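Local coordinates for G-protein alpha subunit Galpha7 (Naegleria fowleri, PDB 6NE6), which probably binds guanine nucleotides and acts as the GTP-hydrolysing switch subunit of a heterotrimeric G protein that relays signals from membrane receptors, at residues R79-K82 / I83-L86; K96-S100 / N101-D105; Y133-D136 / N137-R140. All coordinates share one frame; numbering follows the deposited sequence.

Contact 1: residues R79-K82 / I83-L86. With EDO (1,2-ethanediol), chain J.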
loop_
_atom_site.group_PDB
_atom_site.type_symbol
_atom_site.label_atom_id
_atom_site.label_comp_id
_atom_site.label_asym_id
_atom_site.label_seq_id
_atom_site.Cartn_x
_atom_site.Cartn_y
_atom_site.Cartn_z
ATOM N N ARG A 79 -25.010 5.302 17.596
ATOM C CA ARG A 79 -24.235 4.258 16.945
ATOM C C ARG A 79 -22.796 4.712 16.716
ATOM O O ARG A 79 -21.843 3.962 16.965
ATOM C CB ARG A 79 -24.945 3.901 15.638
ATOM C CG ARG A 79 -24.427 2.735 14.864
ATOM C CD ARG A 79 -25.425 2.403 13.745
ATOM N NE ARG A 79 -26.522 1.563 14.228
ATOM C CZ ARG A 79 -27.816 1.810 14.045
ATOM N NH1 ARG A 79 -28.225 2.878 13.359
ATOM N NH2 ARG A 79 -28.719 0.966 14.550
ATOM N N ALA A 80 -22.619 5.959 16.290
ATOM C CA ALA A 80 -21.278 6.494 16.104
ATOM C C ALA A 80 -20.530 6.574 17.428
ATOM O O ALA A 80 -19.333 6.261 17.489
ATOM C CB ALA A 80 -21.355 7.869 15.438
ATOM N N GLU A 81 -21.214 6.998 18.498
ATOM C CA GLU A 81 -20.577 7.034 19.813
ATOM C C GLU A 81 -20.154 5.638 20.261
ATOM O O GLU A 81 -19.076 5.465 20.842
ATOM C CB GLU A 81 -21.515 7.667 20.842
ATOM C CG GLU A 81 -21.724 9.154 20.658
ATOM C CD GLU A 81 -22.198 9.830 21.932
ATOM O OE1 GLU A 81 -21.345 10.334 22.693
ATOM O OE2 GLU A 81 -23.423 9.842 22.178
ATOM N N LYS A 82 -20.987 4.627 20.000
ATOM C CA LYS A 82 -20.615 3.256 20.344
ATOM C C LYS A 82 -19.341 2.835 19.616
ATOM O O LYS A 82 -18.426 2.264 20.222
ATOM C CB LYS A 82 -21.761 2.292 20.017
ATOM C CG LYS A 82 -21.321 0.825 19.970
ATOM C CD LYS A 82 -22.394 -0.105 19.397
ATOM C CE LYS A 82 -21.867 -1.541 19.279
ATOM N NZ LYS A 82 -22.896 -2.535 18.852
ATOM N N ILE A 83 -19.266 3.124 18.311
ATOM C CA ILE A 83 -18.100 2.714 17.539
ATOM C C ILE A 83 -16.855 3.449 18.017
ATOM O O ILE A 83 -15.779 2.844 18.140
ATOM C CB ILE A 83 -18.367 2.918 16.035
ATOM C CG1 ILE A 83 -19.282 1.791 15.525
ATOM C CG2 ILE A 83 -17.054 2.993 15.264
ATOM C CD1 ILE A 83 -20.191 2.157 14.347
ATOM N N GLU A 84 -16.974 4.750 18.301
ATOM C CA GLU A 84 -15.864 5.511 18.870
ATOM C C GLU A 84 -15.318 4.845 20.123
ATOM O O GLU A 84 -14.098 4.695 20.284
ATOM C CB GLU A 84 -16.316 6.928 19.214
ATOM C CG GLU A 84 -16.499 7.858 18.048
ATOM C CD GLU A 84 -16.652 9.290 18.512
ATOM O OE1 GLU A 84 -17.552 9.552 19.336
ATOM O OE2 GLU A 84 -15.853 10.145 18.086
ATOM N N GLY A 85 -16.210 4.477 21.045
ATOM C CA GLY A 85 -15.775 3.836 22.274
ATOM C C GLY A 85 -15.068 2.519 22.024
ATOM O O GLY A 85 -14.063 2.207 22.669
ATOM N N LEU A 86 -15.585 1.723 21.089
ATOM C CA LEU A 86 -14.973 0.426 20.818
ATOM C C LEU A 86 -13.618 0.583 20.145
ATOM O O LEU A 86 -12.674 -0.154 20.462
ATOM C CB LEU A 86 -15.897 -0.434 19.959
ATOM C CG LEU A 86 -17.147 -0.962 20.653
ATOM C CD1 LEU A 86 -18.017 -1.706 19.659
ATOM C CD2 LEU A 86 -16.769 -1.869 21.823
HETATM C C1 EDO J . -20.109 10.526 17.660
HETATM O O1 EDO J . -19.674 10.865 18.984
HETATM C C2 EDO J . -21.380 11.298 17.332
HETATM O O2 EDO J . -21.277 12.637 17.831
#
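Lys82 and Leu86 meet one turn apart on a helix. Lys82 has CG anti to the backbone N (chi1 164°). The extended chain beyond it then crosses Leu86 obliquely, with Lys82 CE 3.9 Å from Leu86 CD1. Lys82 NZ goes on to a salt bridge with Asp105. The backbone beneath is regular alpha helix. Ile83 N donates to Arg79 O, Glu84 N to Ala80 O, Gly85 N to Glu81 O and Leu86 N to Lys82 O, all 2.9 to 3.0 Å long. The tight side holds Ala80 and Ile83, both buried. In the conformer described, Ile83 CD1 lies 3.6 Å from Arg79 O.

The other side is looser and more polar. Glu81 is exposed and pairs with Arg77. Glu84 OE1 accepts a short hydrogen bond, 2.5 Å, from O1 of a 1,2-ethanediol, while OE2 forms a salt bridge with Lys65. The diol, probably from the crystallisation liquor, is also hydrogen-bonded to Lys65 NZ, so it sits beside this charged pair. Its C1 is 3.7 Å from Ala80 CB.

The turn belongs to helix 74-89. Ile83 and Glu84 touch helix 39-66, while Ala80, Ile83 and Leu86 pack on helix 100-109.

Contact 2: residues K96-S100 / N101-D105. With EDO (1,2-ethanediol), chain F.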
loop_
_atom_site.group_PDB
_atom_site.type_symbol
_atom_site.label_atom_id
_atom_site.label_comp_id
_atom_site.label_asym_id
_atom_site.label_seq_id
_atom_site.Cartn_x
_atom_site.Cartn_y
_atom_site.Cartn_z
ATOM N N LYS A 96 -12.474 -10.047 22.045
ATOM C CA LYS A 96 -13.014 -9.948 20.695
ATOM C C LYS A 96 -14.114 -8.897 20.714
ATOM O O LYS A 96 -15.152 -9.087 21.354
ATOM C CB LYS A 96 -13.543 -11.296 20.216
ATOM N N VAL A 97 -13.877 -7.784 20.027
ATOM C CA VAL A 97 -14.848 -6.696 19.970
ATOM C C VAL A 97 -15.850 -6.887 18.829
ATOM O O VAL A 97 -17.015 -6.485 18.944
ATOM C CB VAL A 97 -14.094 -5.361 19.832
ATOM C CG1 VAL A 97 -15.060 -4.199 19.685
ATOM C CG2 VAL A 97 -13.167 -5.152 21.029
ATOM N N TRP A 98 -15.422 -7.504 17.736
ATOM C CA TRP A 98 -16.287 -7.671 16.578
ATOM C C TRP A 98 -17.333 -8.745 16.834
ATOM O O TRP A 98 -17.006 -9.863 17.245
ATOM C CB TRP A 98 -15.453 -8.051 15.361
ATOM C CG TRP A 98 -16.215 -8.096 14.088
ATOM C CD1 TRP A 98 -16.948 -9.144 13.590
ATOM C CD2 TRP A 98 -16.313 -7.045 13.133
ATOM N NE1 TRP A 98 -17.505 -8.793 12.376
ATOM C CE2 TRP A 98 -17.115 -7.513 12.072
ATOM C CE3 TRP A 98 -15.785 -5.751 13.063
ATOM C CZ2 TRP A 98 -17.403 -6.730 10.959
ATOM C CZ3 TRP A 98 -16.078 -4.973 11.959
ATOM C CH2 TRP A 98 -16.880 -5.466 10.920
ATOM N N ASP A 99 -18.596 -8.401 16.593
ATOM C CA ASP A 99 -19.657 -9.391 16.504
ATOM C C ASP A 99 -20.640 -8.940 15.432
ATOM O O ASP A 99 -20.437 -7.921 14.762
ATOM C CB ASP A 99 -20.336 -9.638 17.866
ATOM C CG ASP A 99 -20.973 -8.391 18.474
ATOM O OD1 ASP A 99 -21.141 -7.354 17.797
ATOM O OD2 ASP A 99 -21.329 -8.461 19.672
ATOM N N SER A 100 -21.709 -9.723 15.262
ATOM C CA SER A 100 -22.692 -9.411 14.230
ATOM C C SER A 100 -23.355 -8.061 14.484
ATOM O O SER A 100 -23.648 -7.321 13.539
ATOM C CB SER A 100 -23.737 -10.522 14.153
ATOM O OG SER A 100 -24.656 -10.291 13.103
ATOM N N ASN A 101 -23.595 -7.722 15.753
ATOM C CA ASN A 101 -24.169 -6.418 16.088
ATOM C C ASN A 101 -23.291 -5.281 15.581
ATOM O O ASN A 101 -23.788 -4.291 15.027
ATOM C CB ASN A 101 -24.349 -6.291 17.601
ATOM C CG ASN A 101 -25.428 -7.200 18.138
ATOM O OD1 ASN A 101 -26.479 -7.359 17.525
ATOM N ND2 ASN A 101 -25.169 -7.809 19.290
ATOM N N LEU A 102 -21.983 -5.380 15.813
ATOM C CA LEU A 102 -21.075 -4.318 15.393
ATOM C C LEU A 102 -21.014 -4.219 13.877
ATOM O O LEU A 102 -21.004 -3.114 13.321
ATOM C CB LEU A 102 -19.683 -4.562 15.967
ATOM C CG LEU A 102 -18.636 -3.503 15.630
ATOM C CD1 LEU A 102 -19.088 -2.169 16.162
ATOM C CD2 LEU A 102 -17.288 -3.873 16.236
ATOM N N ALA A 103 -20.938 -5.366 13.198
ATOM C CA ALA A 103 -20.938 -5.357 11.740
ATOM C C ALA A 103 -22.175 -4.656 11.208
ATOM O O ALA A 103 -22.088 -3.833 10.287
ATOM C CB ALA A 103 -20.872 -6.790 11.213
ATOM N N GLN A 104 -23.334 -4.952 11.796
ATOM C CA GLN A 104 -24.566 -4.304 11.355
ATOM C C GLN A 104 -24.526 -2.807 11.644
ATOM O O GLN A 104 -24.981 -2.001 10.823
ATOM C CB GLN A 104 -25.773 -4.963 12.021
ATOM C CG GLN A 104 -25.996 -6.437 11.619
ATOM C CD GLN A 104 -27.134 -7.092 12.386
ATOM O OE1 GLN A 104 -28.305 -6.811 12.132
ATOM N NE2 GLN A 104 -26.793 -7.974 13.335
ATOM N N ASP A 105 -23.953 -2.414 12.792
ATOM C CA ASP A 105 -23.851 -0.993 13.117
ATOM C C ASP A 105 -22.944 -0.257 12.134
ATOM O O ASP A 105 -23.261 0.850 11.696
ATOM C CB ASP A 105 -23.337 -0.801 14.547
ATOM C CG ASP A 105 -24.386 -1.112 15.611
ATOM O OD1 ASP A 105 -25.605 -1.050 15.327
ATOM O OD2 ASP A 105 -23.974 -1.409 16.754
HETATM C C1 EDO F . -11.745 -7.957 16.612
HETATM O O1 EDO F . -12.752 -8.779 17.216
HETATM C C2 EDO F . -10.644 -7.688 17.629
HETATM O O2 EDO F . -11.211 -7.094 18.802
HETATM O O HOH W 1 -22.973 -6.825 21.192
#
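A helix N-cap defines this contact. Asp99 ends the loop that follows helix 74-89 and caps helix 100-109, in the helical part of this G-protein alpha subunit. Asp99 OD1 accepts the N-H of Leu102 at 2.9 Å, and the donor comes in nearly along the C-O axis of the carboxylate. The first torsion makes this possible. CG sits between the backbone N and the carbonyl carbon (chi1 60°), which turns the carboxylate back over the first turn. A negative group here would be expected to suit the positive end of the helix dipole. The other oxygen, OD2, takes a hydrogen bond from a water, which in turn accepts from Asn101 ND2. The Asp99 carboxylate and the Asn101 amide stand almost perpendicular, their planes 88° apart.

The apolar side lies inward. Ala103 N lies over one face of the Trp98 indole, and Trp98 CZ2 is 3.5 Å from Ala103 CB. The Trp98 and Leu102 side chains cross at about a right angle. Leu102 CD2 stands oblique to the ring, 4.0 Å from Trp98 CE3, and also touches Val97 CG1. The Trp98 ring stacks in addition with Tyr50 of helix 39-66. Leu102 packs on Ile83 and Leu86 of helix 74-89.

Before the cap, a 1,2-ethanediol takes the N-H groups of Val97 and Trp98, one on each hydroxyl oxygen. After it, Gln104 folds back on Ser100. In the conformer described, Gln104 NE2 makes a weak bond to Ser100 OG. Besides the regular helical bond from Gln104 N, Ser100 O takes a weak one from Gln104 NE2 at 3.2 Å.

Contact 3: residues Y133-D136 / N137-R140; sequences YYFD and NLDR. With EDO (1,2-ethanediol), chain G.
Asn137 reaches back over one face of the Tyr133 ring and has the most surface buried here. Its ND2 donates to Tyr133 O at 2.8 Å, tilted 30° from the carbonyl plane. The same nitrogen lies 3.5 Å above the Tyr133 ring, offset toward the rim near CE1. Ring and amide planes are 47° apart. Tyr133 has CG anti to the backbone N (chi1 169°), which swings the ring over beside its own carbonyl. Amide and ring therefore share one side of the turn.

The backbone N of Asn137 bonds to Tyr134 O at 3.1 Å and more weakly to Tyr133 O. Asn137 is the first residue to leave helical backbone angles after helix 131-136. It is also at the N-cap position of the short helix 138-141. Its side chain makes no capping bond there and serves a carbonyl of the preceding helix instead. A water joins the two sides of the joint, donating to Asp136 O and accepting from Asp139 N.

Leu138 is the other large contributor. Its N makes a weak bond to Phe135 O. Leu138 CD1 lies at the edge of the Phe135 ring, 4.3 Å from Phe135 CD1. Both side chains continue onto Ile106 of helix 100-109. On the polar flank, Arg140 NH2 comes to 3.5 Å from Tyr133 OH. Both groups bind Asp152: Tyr133 OH hydrogen-bonds to it, and Arg140 NH1 forms a salt bridge with it.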
loop_
_atom_site.group_PDB
_atom_site.type_symbol
_atom_site.label_atom_id
_atom_site.label_comp_id
_atom_site.label_asym_id
_atom_site.label_seq_id
_atom_site.Cartn_x
_atom_site.Cartn_y
_atom_site.Cartn_z
ATOM N N TYR A 133 -13.814 -0.679 0.033
ATOM C CA TYR A 133 -13.909 -2.091 -0.308
ATOM C C TYR A 133 -14.456 -2.896 0.863
ATOM O O TYR A 133 -15.400 -3.685 0.710
ATOM C CB TYR A 133 -12.528 -2.611 -0.726
ATOM C CG TYR A 133 -12.478 -4.124 -0.836
ATOM C CD1 TYR A 133 -12.801 -4.771 -2.022
ATOM C CD2 TYR A 133 -12.118 -4.903 0.260
ATOM C CE1 TYR A 133 -12.765 -6.160 -2.111
ATOM C CE2 TYR A 133 -12.079 -6.283 0.182
ATOM C CZ TYR A 133 -12.402 -6.906 -1.003
ATOM O OH TYR A 133 -12.360 -8.277 -1.077
ATOM N N TYR A 134 -13.873 -2.717 2.050
ATOM C CA TYR A 134 -14.339 -3.517 3.176
ATOM C C TYR A 134 -15.767 -3.135 3.559
ATOM O O TYR A 134 -16.612 -4.016 3.784
ATOM C CB TYR A 134 -13.384 -3.379 4.368
ATOM C CG TYR A 134 -12.028 -4.038 4.179
ATOM C CD1 TYR A 134 -11.920 -5.370 3.769
ATOM C CD2 TYR A 134 -10.859 -3.327 4.411
ATOM C CE1 TYR A 134 -10.676 -5.977 3.607
ATOM C CE2 TYR A 134 -9.618 -3.917 4.252
ATOM C CZ TYR A 134 -9.532 -5.242 3.856
ATOM O OH TYR A 134 -8.288 -5.834 3.689
ATOM N N PHE A 135 -16.071 -1.833 3.597
ATOM C CA PHE A 135 -17.423 -1.409 3.951
ATOM C C PHE A 135 -18.449 -1.961 2.966
ATOM O O PHE A 135 -19.539 -2.402 3.362
ATOM C CB PHE A 135 -17.533 0.118 3.964
ATOM C CG PHE A 135 -16.809 0.811 5.097
ATOM C CD1 PHE A 135 -16.741 0.268 6.371
ATOM C CD2 PHE A 135 -16.237 2.065 4.875
ATOM C CE1 PHE A 135 -16.095 0.962 7.404
ATOM C CE2 PHE A 135 -15.597 2.756 5.897
ATOM C CZ PHE A 135 -15.530 2.215 7.160
ATOM N N ASP A 136 -18.120 -1.938 1.671
ATOM C CA ASP A 136 -19.081 -2.397 0.671
ATOM C C ASP A 136 -19.264 -3.905 0.685
ATOM O O ASP A 136 -20.236 -4.397 0.102
ATOM C CB ASP A 136 -18.646 -1.975 -0.734
ATOM C CG ASP A 136 -18.898 -0.506 -1.011
ATOM O OD1 ASP A 136 -19.750 0.108 -0.325
ATOM O OD2 ASP A 136 -18.252 0.020 -1.946
ATOM N N ASN A 137 -18.334 -4.652 1.290
ATOM C CA ASN A 137 -18.445 -6.105 1.371
ATOM C C ASN A 137 -18.834 -6.589 2.763
ATOM O O ASN A 137 -18.580 -7.751 3.106
ATOM C CB ASN A 137 -17.136 -6.763 0.925
ATOM C CG ASN A 137 -16.943 -6.680 -0.575
ATOM O OD1 ASN A 137 -17.564 -7.428 -1.330
ATOM N ND2 ASN A 137 -16.116 -5.744 -1.017
ATOM N N LEU A 138 -19.480 -5.741 3.563
ATOM C CA LEU A 138 -19.803 -6.150 4.925
ATOM C C LEU A 138 -20.860 -7.250 4.989
ATOM O O LEU A 138 -20.939 -7.939 6.010
ATOM C CB LEU A 138 -20.232 -4.937 5.748
ATOM C CG LEU A 138 -19.101 -4.122 6.382
ATOM C CD1 LEU A 138 -19.658 -2.845 7.002
ATOM C CD2 LEU A 138 -18.361 -4.950 7.437
ATOM N N ASP A 139 -21.670 -7.443 3.937
ATOM C CA ASP A 139 -22.614 -8.558 3.956
ATOM C C ASP A 139 -21.882 -9.883 4.107
ATOM O O ASP A 139 -22.322 -10.763 4.856
ATOM C CB ASP A 139 -23.469 -8.562 2.687
ATOM C CG ASP A 139 -24.523 -7.475 2.695
ATOM O OD1 ASP A 139 -24.978 -7.097 3.794
ATOM O OD2 ASP A 139 -24.894 -6.999 1.600
ATOM N N ARG A 140 -20.751 -10.033 3.413
ATOM C CA ARG A 140 -19.927 -11.234 3.524
ATOM C C ARG A 140 -19.028 -11.183 4.758
ATOM O O ARG A 140 -18.899 -12.178 5.482
ATOM C CB ARG A 140 -19.090 -11.393 2.248
ATOM C CG ARG A 140 -18.068 -12.535 2.249
ATOM C CD ARG A 140 -17.296 -12.617 0.905
ATOM N NE ARG A 140 -16.687 -11.338 0.531
ATOM C CZ ARG A 140 -15.506 -10.921 0.985
ATOM N NH1 ARG A 140 -14.811 -11.697 1.804
ATOM N NH2 ARG A 140 -15.017 -9.731 0.626
HETATM C C1 EDO G . -24.752 -6.074 7.258
HETATM O O1 EDO G . -25.887 -5.658 8.045
HETATM C C2 EDO G . -23.509 -6.202 8.137
HETATM O O2 EDO G . -22.952 -7.526 8.045
HETATM O O HOH W 2 -22.223 -5.684 1.592
#

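Overall arrangement
All three contacts are local turns in the helical part of the chain. Contact 3 lies deepest: its centre is about 19 Å from the chain centre, and three of its seven touching residues are buried. Contacts 1 and 2 are further out, at about 27 and 26 Å between centres, with two of eight buried in each. Contact 1 is mid-helix, contact 2 a helix start, contact 3 a joint between two short helices. Their polar chemistry follows: plain helical bonds, a carboxylate cap, then an amide on a carbonyl. Contacts 1 and 2 touch directly, through the Arg79-Asp105 salt bridge and Leu86 on Val97. Contacts 2 and 3 meet by apolar packing, with Trp98 CH2 3.8 Å from Leu138 CD2.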